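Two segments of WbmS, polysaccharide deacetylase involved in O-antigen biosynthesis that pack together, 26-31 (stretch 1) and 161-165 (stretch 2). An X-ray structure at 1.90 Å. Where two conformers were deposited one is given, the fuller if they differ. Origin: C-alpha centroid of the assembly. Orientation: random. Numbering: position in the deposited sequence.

Stretch 1 26-31: DIDINQ
Stretch 2 (161-165) QPWRH

This is a small, mixed contact in which a beta turn and the residue preceding it pack two isoleucines against a proline and the start of a short strand, and one arginine-to-asparagine hydrogen bond closes the exposed side. The two stretches belong to the same chain, no touching pair is closer than 133 positions in sequence, and together they bury 265 Å². Their touching parts run 54° apart, from CA of Ile27 to CA of Asn30 against CA of Pro162 to CA of Arg164. The register is set by Ile29 and Trp163, whose CA atoms lie 6.9 Å apart; no backbone hydrogen bond joins the stretches.

Stretch 1 has Ile27 at phi/psi -68/124 and Asp28 at -119/108, then enters a type I turn from Asp28 to Gln31, with Ile29 at -59/-24 and Asn30 at -86/-2. Gln31 N donates to Asp28 O at 2.8 Å, closing the turn. Asp28, with chi1 t, points its CA-to-CB bond away from stretch 2, and its OD1 accepts from Asn30 N at 2.9 Å, so this side chain braces the turn rather than the contact. Stretch 2 is extended: Pro162 at -72/162 with a C-gamma endo pucker, then strand residues Trp163 at -145/162 and Arg164 at -77/131.

The apolar part converges on the proline ring. Ile27 (m, t) and Ile29 (t, p) both point toward stretch 2, and Pro162 points back toward them. Pro162 CG lies 4.0 Å from Ile27 CG2 and 3.9 Å from Ile29 CD1, so one ring carbon serves both isoleucines. Ile29 CD1 also reaches the backbone, 3.6 Å from Pro162 O and 3.9 Å from Trp163 CA. The CA-to-CB bond of Trp163 points away from stretch 1 (chi1 p, chi2 87°), leaving its main chain to meet the isoleucine.

The CA-to-CB bond of Arg164 points sideways relative to stretch 1, but its long side chain (chi1 m, chi2 t, chi3 -149°, chi4 -91°) brings the guanidinium to the turn. Ile29 CG2 lies over one face, 3.2 Å from Arg164 NH1, while Asn30 OD1 sits at the edge, near the plane. There Arg164 NH2 donates to Asn30 OD1 at 2.7 Å with an angle of 173°, short and nearly straight. The CA-to-CB bond of Asn30 (chi1 m, chi2 -46°) is also sideways, and the end of the side chain comes nearer.

The rule to read here is economy: consecutive turn residues treat one guanidinium differently, Ile29 covering a face and Asn30 accepting at the edge, while Ile29 also packs against proline.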

# COMPACT_ATOMS: atom_id res chain seq x y z
N ASP A 26 -4.44 18.96 -7.59
CA ASP A 26 -3.75 19.62 -8.71
C ASP A 26 -3.00 18.59 -9.57
O ASP A 26 -2.58 18.91 -10.67
CB ASP A 26 -2.75 20.67 -8.21
CG ASP A 26 -3.42 21.86 -7.54
OD1 ASP A 26 -4.48 22.30 -7.99
OD2 ASP A 26 -2.83 22.39 -6.57
N ILE A 27 -2.87 17.35 -9.09
CA ILE A 27 -2.17 16.29 -9.84
C ILE A 27 -3.00 15.93 -11.07
O ILE A 27 -4.18 15.61 -10.96
CB ILE A 27 -1.97 15.04 -8.98
CG1 ILE A 27 -1.02 15.38 -7.81
CG2 ILE A 27 -1.43 13.83 -9.82
CD1 ILE A 27 -1.00 14.37 -6.66
N ASP A 28 -2.37 16.04 -12.24
CA ASP A 28 -2.98 15.66 -13.49
C ASP A 28 -2.09 14.55 -14.01
O ASP A 28 -0.95 14.79 -14.44
CB ASP A 28 -3.01 16.83 -14.45
CG ASP A 28 -3.57 16.47 -15.81
OD1 ASP A 28 -3.81 15.27 -16.10
OD2 ASP A 28 -3.76 17.40 -16.62
N ILE A 29 -2.61 13.34 -13.95
CA ILE A 29 -1.85 12.14 -14.29
C ILE A 29 -1.33 12.22 -15.72
O ILE A 29 -0.35 11.60 -16.05
CB ILE A 29 -2.71 10.85 -14.06
CG1 ILE A 29 -1.83 9.62 -13.95
CG2 ILE A 29 -3.82 10.73 -15.13
CD1 ILE A 29 -0.81 9.74 -12.84
N ASN A 30 -1.99 13.01 -16.58
CA ASN A 30 -1.54 13.16 -17.97
C ASN A 30 -0.48 14.22 -18.19
O ASN A 30 -0.05 14.41 -19.32
CB ASN A 30 -2.75 13.50 -18.86
CG ASN A 30 -3.74 12.37 -18.91
OD1 ASN A 30 -3.35 11.23 -19.08
ND2 ASN A 30 -5.01 12.67 -18.71
N GLN A 31 -0.08 14.93 -17.15
CA GLN A 31 0.83 16.06 -17.26
C GLN A 31 1.80 16.05 -16.10
O GLN A 31 1.49 16.59 -15.04
CB GLN A 31 0.05 17.38 -17.18
CG GLN A 31 -0.91 17.63 -18.34
CD GLN A 31 -0.21 18.00 -19.64
OE1 GLN A 31 0.90 18.53 -19.62
NE2 GLN A 31 -0.88 17.74 -20.77
N GLN A 161 6.27 8.55 -8.33
CA GLN A 161 5.38 9.16 -9.31
C GLN A 161 3.95 8.65 -8.98
O GLN A 161 3.79 7.47 -8.62
CB GLN A 161 5.76 8.68 -10.74
CG GLN A 161 7.28 8.68 -11.09
CD GLN A 161 7.84 10.07 -11.31
OE1 GLN A 161 7.06 11.01 -11.46
NE2 GLN A 161 9.18 10.22 -11.36
N PRO A 162 2.91 9.48 -9.16
CA PRO A 162 1.56 8.97 -8.96
C PRO A 162 1.26 8.05 -10.16
O PRO A 162 1.95 8.13 -11.18
CB PRO A 162 0.69 10.24 -9.01
CG PRO A 162 1.45 11.11 -9.98
CD PRO A 162 2.90 10.86 -9.65
N TRP A 163 0.26 7.19 -10.04
CA TRP A 163 -0.10 6.29 -11.12
C TRP A 163 -1.61 6.05 -11.16
O TRP A 163 -2.32 6.32 -10.20
CB TRP A 163 0.67 4.96 -11.00
CG TRP A 163 0.35 4.08 -9.87
CD1 TRP A 163 -0.64 3.14 -9.85
CD2 TRP A 163 1.01 3.99 -8.59
NE1 TRP A 163 -0.64 2.49 -8.66
CE2 TRP A 163 0.37 2.98 -7.87
CE3 TRP A 163 2.06 4.68 -7.99
CZ2 TRP A 163 0.74 2.63 -6.58
CZ3 TRP A 163 2.45 4.34 -6.73
CH2 TRP A 163 1.78 3.32 -6.02
N ARG A 164 -2.09 5.56 -12.31
CA ARG A 164 -3.50 5.26 -12.46
C ARG A 164 -3.85 3.95 -11.77
O ARG A 164 -3.21 2.93 -12.03
CB ARG A 164 -3.87 5.09 -13.92
CG ARG A 164 -3.71 6.32 -14.73
CD ARG A 164 -3.87 6.01 -16.19
NE ARG A 164 -3.06 6.93 -17.01
CZ ARG A 164 -3.47 8.09 -17.51
NH1 ARG A 164 -4.71 8.54 -17.31
NH2 ARG A 164 -2.61 8.81 -18.23
N HIS A 165 -4.91 3.97 -10.97
CA HIS A 165 -5.44 2.73 -10.39
C HIS A 165 -6.29 2.02 -11.45
O HIS A 165 -6.77 2.66 -12.39
CB HIS A 165 -6.26 3.04 -9.15
CG HIS A 165 -6.65 1.82 -8.38
ND1 HIS A 165 -5.73 0.86 -8.01
CD2 HIS A 165 -7.84 1.41 -7.90
CE1 HIS A 165 -6.36 -0.10 -7.36
NE2 HIS A 165 -7.64 0.19 -7.29